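Local coordinates for protein Pcdhgb2 (Mus musculus, PDB 5SZR) that probably acts as a calcium-dependent cell-adhesion protein and may help establish and maintain specific neuronal connections in the brain, at residues 246-259 / 288-302. Numbering follows the deposited sequence.
Sequences SNGLISYSIIASDL and LRSFQLTLQARDHGS. With CA (calcium ion), chain O; NAG (2-acetamido-2-deoxy-beta-D-glucopyranose), chain E.
With CG1 of Ile-255 wedged between its own backbone N and carbonyl carbon (chi1 59°), the side chain slants across Thr-294, CG1 3.6 Å from Thr-294 CG2, while its CG2 branch rests on CB of Gln-296. The extended chain ends in CD1, 3.5 Å from C6 of an N-acetylglucosamine attached to the protein. This residue belongs to a classic beta bulge: Ile-255 and Ala-256 both face Thr-294, whose carbonyl takes a straight bond from Ile-255 N (3.0 Å, N-H...O 170°) and a weak one from Ala-256 N. Cutting Ile-255 back to an alanine would probably open a gap between Thr-294, Gln-296 and the sugar. Just past the last backbone pair, Ser-257 with Leu-293, Asp-258 receives Gln-292 N on the syn side of OD1 at 2.8 Å, 32° out of the carboxylate plane. On the face away from Thr-294 and Gln-296, Ile-254 crosses Leu-293 at about a right angle, CG2 meeting CD1 at 3.7 Å. Toward the other end, Ser-251 OG and His-300 NE2 share a hydrogen bond of 2.7 Å at the imidazole edge, and Leu-249 packs against CD2 of that ring. There Asn-247 O binds calcium at 2.3 Å and Asp-299 OD2 at 2.6 Å; Asn-209, Asn-211, Asp-241 and Asp-243 complete the interdomain site characteristic of cadherin repeats. Asp-299, also partnered by Leu-305, makes an Asx turn from OD1 to Gly-301 N. Within this cadherin domain, strand 250-257 edges a mixed sheet; strand 290-299 also pairs antiparallel with strand 306-316, while Tyr-252, Leu-295 and Ala-297 pack on strand 232-240 of the facing sheet.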
loop_
_atom_site.group_PDB
_atom_site.type_symbol
_atom_site.label_atom_id
_atom_site.label_comp_id
_atom_site.label_asym_id
_atom_site.label_seq_id
_atom_site.Cartn_x
_atom_site.Cartn_y
_atom_site.Cartn_z
ATOM N N SER A 246 -3.766 7.333 10.367
ATOM C CA SER A 246 -2.907 7.231 11.541
ATOM C C SER A 246 -2.114 5.931 11.558
ATOM O O SER A 246 -1.010 5.888 12.110
ATOM C CB SER A 246 -3.743 7.356 12.816
ATOM O OG SER A 246 -3.919 8.716 13.179
ATOM N N ASN A 247 -2.650 4.865 10.962
ATOM C CA ASN A 247 -1.933 3.596 10.929
ATOM C C ASN A 247 -0.731 3.623 9.991
ATOM O O ASN A 247 0.109 2.719 10.058
ATOM C CB ASN A 247 -2.879 2.470 10.522
ATOM C CG ASN A 247 -4.052 2.321 11.470
ATOM O OD1 ASN A 247 -3.994 2.736 12.624
ATOM N ND2 ASN A 247 -5.124 1.709 10.987
ATOM N N GLY A 248 -0.626 4.629 9.124
ATOM C CA GLY A 248 0.495 4.725 8.211
ATOM C C GLY A 248 1.306 5.995 8.366
ATOM O O GLY A 248 2.150 6.306 7.520
ATOM N N LEU A 249 1.063 6.737 9.446
ATOM C CA LEU A 249 1.809 7.957 9.738
ATOM C C LEU A 249 3.065 7.595 10.522
ATOM O O LEU A 249 2.975 7.000 11.601
ATOM C CB LEU A 249 0.938 8.938 10.523
ATOM C CG LEU A 249 1.523 10.327 10.788
ATOM C CD1 LEU A 249 1.769 11.061 9.484
ATOM C CD2 LEU A 249 0.601 11.132 11.693
ATOM N N ILE A 250 4.232 7.966 9.990
ATOM C CA ILE A 250 5.524 7.532 10.521
ATOM C C ILE A 250 6.150 8.636 11.363
ATOM O O ILE A 250 6.112 9.818 10.998
ATOM C CB ILE A 250 6.482 7.121 9.387
ATOM C CG1 ILE A 250 5.816 6.104 8.461
ATOM C CG2 ILE A 250 7.763 6.540 9.962
ATOM C CD1 ILE A 250 5.455 4.826 9.150
ATOM N N SER A 251 6.743 8.244 12.490
ATOM C CA SER A 251 7.607 9.114 13.277
ATOM C C SER A 251 8.961 8.438 13.445
ATOM O O SER A 251 9.028 7.249 13.774
ATOM C CB SER A 251 6.991 9.425 14.641
ATOM O OG SER A 251 5.887 10.300 14.503
ATOM N N TYR A 252 10.030 9.192 13.209
ATOM C CA TYR A 252 11.396 8.700 13.348
ATOM C C TYR A 252 12.012 9.196 14.649
ATOM O O TYR A 252 11.716 10.299 15.117
ATOM C CB TYR A 252 12.264 9.143 12.169
ATOM C CG TYR A 252 11.666 8.797 10.828
ATOM C CD1 TYR A 252 11.773 7.513 10.310
ATOM C CD2 TYR A 252 10.975 9.748 10.091
ATOM C CE1 TYR A 252 11.217 7.187 9.089
ATOM C CE2 TYR A 252 10.421 9.438 8.868
ATOM C CZ TYR A 252 10.540 8.154 8.370
ATOM O OH TYR A 252 9.987 7.845 7.146
ATOM N N SER A 253 12.884 8.368 15.225
ATOM C CA SER A 253 13.571 8.712 16.462
ATOM C C SER A 253 14.892 7.955 16.532
ATOM O O SER A 253 15.154 7.041 15.742
ATOM C CB SER A 253 12.701 8.406 17.687
ATOM O OG SER A 253 12.514 7.009 17.847
ATOM N N ILE A 254 15.726 8.345 17.496
ATOM C CA ILE A 254 17.006 7.695 17.758
ATOM C C ILE A 254 16.905 7.004 19.109
ATOM O O ILE A 254 16.616 7.652 20.122
ATOM C CB ILE A 254 18.173 8.695 17.750
ATOM C CG1 ILE A 254 18.370 9.298 16.359
ATOM C CG2 ILE A 254 19.450 8.023 18.225
ATOM C CD1 ILE A 254 19.532 10.279 16.292
ATOM N N ILE A 255 17.170 5.702 19.136
ATOM C CA ILE A 255 16.964 4.912 20.340
ATOM C C ILE A 255 18.251 4.346 20.933
ATOM O O ILE A 255 18.262 4.011 22.125
ATOM C CB ILE A 255 15.959 3.774 20.082
ATOM C CG1 ILE A 255 16.477 2.874 18.966
ATOM C CG2 ILE A 255 14.596 4.346 19.739
ATOM C CD1 ILE A 255 15.613 1.675 18.707
ATOM N N ALA A 256 19.328 4.222 20.162
ATOM C CA ALA A 256 20.550 3.636 20.702
ATOM C C ALA A 256 21.747 4.130 19.906
ATOM O O ALA A 256 21.616 4.595 18.770
ATOM C CB ALA A 256 20.495 2.104 20.697
ATOM N N SER A 257 22.923 4.005 20.520
ATOM C CA SER A 257 24.173 4.505 19.962
ATOM C C SER A 257 25.328 4.025 20.824
ATOM O O SER A 257 25.190 3.890 22.042
ATOM C CB SER A 257 24.172 6.035 19.886
ATOM O OG SER A 257 25.488 6.548 19.895
ATOM N N ASP A 258 26.472 3.775 20.184
ATOM C CA ASP A 258 27.670 3.390 20.921
ATOM C C ASP A 258 28.348 4.568 21.610
ATOM O O ASP A 258 29.386 4.372 22.248
ATOM C CB ASP A 258 28.672 2.678 20.001
ATOM C CG ASP A 258 28.979 3.459 18.734
ATOM O OD1 ASP A 258 28.493 4.601 18.587
ATOM O OD2 ASP A 258 29.724 2.926 17.883
ATOM N N LEU A 259 27.793 5.773 21.501
ATOM C CA LEU A 259 28.299 6.925 22.228
ATOM C C LEU A 259 27.849 6.874 23.685
ATOM O O LEU A 259 27.078 6.001 24.100
ATOM C CB LEU A 259 27.815 8.224 21.588
ATOM C CG LEU A 259 28.149 8.475 20.118
ATOM C CD1 LEU A 259 27.295 9.609 19.572
ATOM C CD2 LEU A 259 29.623 8.783 19.946
ATOM N N LEU A 288 37.365 11.280 16.938
ATOM C CA LEU A 288 36.509 10.128 16.689
ATOM C C LEU A 288 36.326 9.936 15.193
ATOM O O LEU A 288 35.895 10.855 14.491
ATOM C CB LEU A 288 35.146 10.304 17.370
ATOM C CG LEU A 288 34.150 9.146 17.278
ATOM C CD1 LEU A 288 34.731 7.876 17.894
ATOM C CD2 LEU A 288 32.859 9.538 17.968
ATOM N N ARG A 289 36.646 8.736 14.713
ATOM C CA ARG A 289 36.557 8.432 13.294
ATOM C C ARG A 289 35.192 7.905 12.880
ATOM O O ARG A 289 34.823 8.044 11.708
ATOM C CB ARG A 289 37.639 7.415 12.906
ATOM C CG ARG A 289 39.062 7.953 13.040
ATOM C CD ARG A 289 40.039 6.860 13.446
ATOM N NE ARG A 289 40.561 6.110 12.309
ATOM C CZ ARG A 289 41.828 6.150 11.907
ATOM N NH1 ARG A 289 42.707 6.902 12.554
ATOM N NH2 ARG A 289 42.221 5.432 10.865
ATOM N N SER A 290 34.428 7.329 13.808
ATOM C CA SER A 290 33.192 6.649 13.450
ATOM C C SER A 290 32.349 6.433 14.701
ATOM O O SER A 290 32.881 6.283 15.804
ATOM C CB SER A 290 33.490 5.310 12.767
ATOM O OG SER A 290 32.301 4.670 12.355
ATOM N N PHE A 291 31.028 6.412 14.515
ATOM C CA PHE A 291 30.121 6.029 15.589
ATOM C C PHE A 291 28.886 5.362 15.001
ATOM O O PHE A 291 28.538 5.558 13.833
ATOM C CB PHE A 291 29.730 7.224 16.476
ATOM C CG PHE A 291 29.074 8.355 15.740
ATOM C CD1 PHE A 291 27.696 8.447 15.672
ATOM C CD2 PHE A 291 29.836 9.344 15.140
ATOM C CE1 PHE A 291 27.086 9.495 15.000
ATOM C CE2 PHE A 291 29.237 10.396 14.469
ATOM C CZ PHE A 291 27.862 10.473 14.401
ATOM N N GLN A 292 28.227 4.560 15.832
ATOM C CA GLN A 292 27.081 3.769 15.417
ATOM C C GLN A 292 25.801 4.298 16.049
ATOM O O GLN A 292 25.811 4.877 17.139
ATOM C CB GLN A 292 27.274 2.297 15.779
ATOM C CG GLN A 292 27.551 1.419 14.574
ATOM C CD GLN A 292 28.075 0.049 14.951
ATOM O OE1 GLN A 292 28.749 -0.118 15.971
ATOM N NE2 GLN A 292 27.777 -0.944 14.120
ATOM N N LEU A 293 24.691 4.064 15.355
ATOM C CA LEU A 293 23.421 4.696 15.666
ATOM C C LEU A 293 22.297 3.745 15.282
ATOM O O LEU A 293 22.358 3.103 14.230
ATOM C CB LEU A 293 23.295 6.018 14.898
ATOM C CG LEU A 293 22.338 7.099 15.380
ATOM C CD1 LEU A 293 22.807 7.631 16.722
ATOM C CD2 LEU A 293 22.265 8.210 14.343
ATOM N N THR A 294 21.272 3.656 16.130
ATOM C CA THR A 294 20.088 2.849 15.834
ATOM C C THR A 294 18.858 3.749 15.834
ATOM O O THR A 294 18.486 4.300 16.876
ATOM C CB THR A 294 19.919 1.707 16.836
ATOM O OG1 THR A 294 20.964 0.745 16.642
ATOM C CG2 THR A 294 18.573 1.023 16.623
ATOM N N LEU A 295 18.229 3.889 14.674
ATOM C CA LEU A 295 17.019 4.684 14.527
ATOM C C LEU A 295 15.795 3.775 14.480
ATOM O O LEU A 295 15.891 2.576 14.204
ATOM C CB LEU A 295 17.082 5.549 13.265
ATOM C CG LEU A 295 18.250 6.534 13.183
ATOM C CD1 LEU A 295 19.427 5.911 12.445
ATOM C CD2 LEU A 295 17.830 7.842 12.529
ATOM N N GLN A 296 14.633 4.364 14.759
ATOM C CA GLN A 296 13.380 3.624 14.801
ATOM C C GLN A 296 12.303 4.384 14.044
ATOM O O GLN A 296 12.171 5.603 14.198
ATOM C CB GLN A 296 12.922 3.373 16.240
ATOM C CG GLN A 296 11.538 2.741 16.322
ATOM C CD GLN A 296 11.096 2.466 17.741
ATOM O OE1 GLN A 296 11.344 1.388 18.280
ATOM N NE2 GLN A 296 10.432 3.439 18.357
ATOM N N ALA A 297 11.544 3.660 13.223
ATOM C CA ALA A 297 10.348 4.176 12.570
ATOM C C ALA A 297 9.126 3.574 13.241
ATOM O O ALA A 297 9.044 2.353 13.407
ATOM C CB ALA A 297 10.338 3.848 11.076
ATOM N N ARG A 298 8.176 4.425 13.610
ATOM C CA ARG A 298 7.021 4.032 14.403
ATOM C C ARG A 298 5.762 4.593 13.757
ATOM O O ARG A 298 5.740 5.764 13.365
ATOM C CB ARG A 298 7.175 4.554 15.833
ATOM C CG ARG A 298 6.170 4.034 16.826
ATOM C CD ARG A 298 6.432 4.645 18.187
ATOM N NE ARG A 298 5.806 3.866 19.248
ATOM C CZ ARG A 298 6.334 2.762 19.765
ATOM N NH1 ARG A 298 5.695 2.108 20.728
ATOM N NH2 ARG A 298 7.499 2.309 19.318
ATOM N N ASP A 299 4.721 3.767 13.635
ATOM C CA ASP A 299 3.461 4.302 13.138
ATOM C C ASP A 299 2.604 4.783 14.310
ATOM O O ASP A 299 2.936 4.580 15.479
ATOM C CB ASP A 299 2.715 3.280 12.262
ATOM C CG ASP A 299 2.205 2.054 13.030
ATOM O OD1 ASP A 299 1.847 2.150 14.222
ATOM O OD2 ASP A 299 2.143 0.976 12.411
ATOM N N HIS A 300 1.490 5.435 13.981
ATOM C CA HIS A 300 0.589 5.997 14.979
ATOM C C HIS A 300 -0.732 5.232 15.048
ATOM O O HIS A 300 -1.808 5.827 15.142
ATOM C CB HIS A 300 0.342 7.477 14.704
ATOM C CG HIS A 300 1.536 8.346 14.950
ATOM N ND1 HIS A 300 1.988 8.645 16.218
ATOM C CD2 HIS A 300 2.377 8.971 14.093
ATOM C CE1 HIS A 300 3.053 9.421 16.132
ATOM N NE2 HIS A 300 3.309 9.635 14.854
ATOM N N GLY A 301 -0.656 3.899 15.010
ATOM C CA GLY A 301 -1.820 3.057 15.159
ATOM C C GLY A 301 -1.970 2.525 16.578
ATOM O O GLY A 301 -1.144 2.753 17.457
ATOM N N SER A 302 -3.068 1.806 16.790
ATOM C CA SER A 302 -3.334 1.186 18.085
ATOM C C SER A 302 -3.548 -0.318 17.929
ATOM O O SER A 302 -4.584 -0.750 17.417
ATOM C CB SER A 302 -4.549 1.828 18.755
ATOM O OG SER A 302 -4.370 3.225 18.916
HETATM CA CA CA O . 1.056 0.577 10.055
HETATM C C1 NAG E . 13.249 -1.727 18.083
HETATM C C2 NAG E . 12.088 -2.619 18.493
HETATM C C3 NAG E . 11.313 -1.952 19.627
HETATM C C4 NAG E . 12.256 -1.568 20.765
HETATM C C5 NAG E . 13.465 -0.792 20.229
HETATM C C6 NAG E . 14.535 -0.527 21.263
HETATM C C7 NAG E . 11.322 -4.013 16.627
HETATM C C8 NAG E . 10.344 -4.153 15.500
HETATM N N2 NAG E . 11.215 -2.903 17.365
HETATM O O3 NAG E . 10.287 -2.820 20.097
HETATM O O4 NAG E . 11.569 -0.755 21.710
HETATM O O5 NAG E . 14.098 -1.533 19.178
HETATM O O6 NAG E . 14.064 -0.767 22.581
HETATM O O7 NAG E . 12.169 -4.869 16.860
#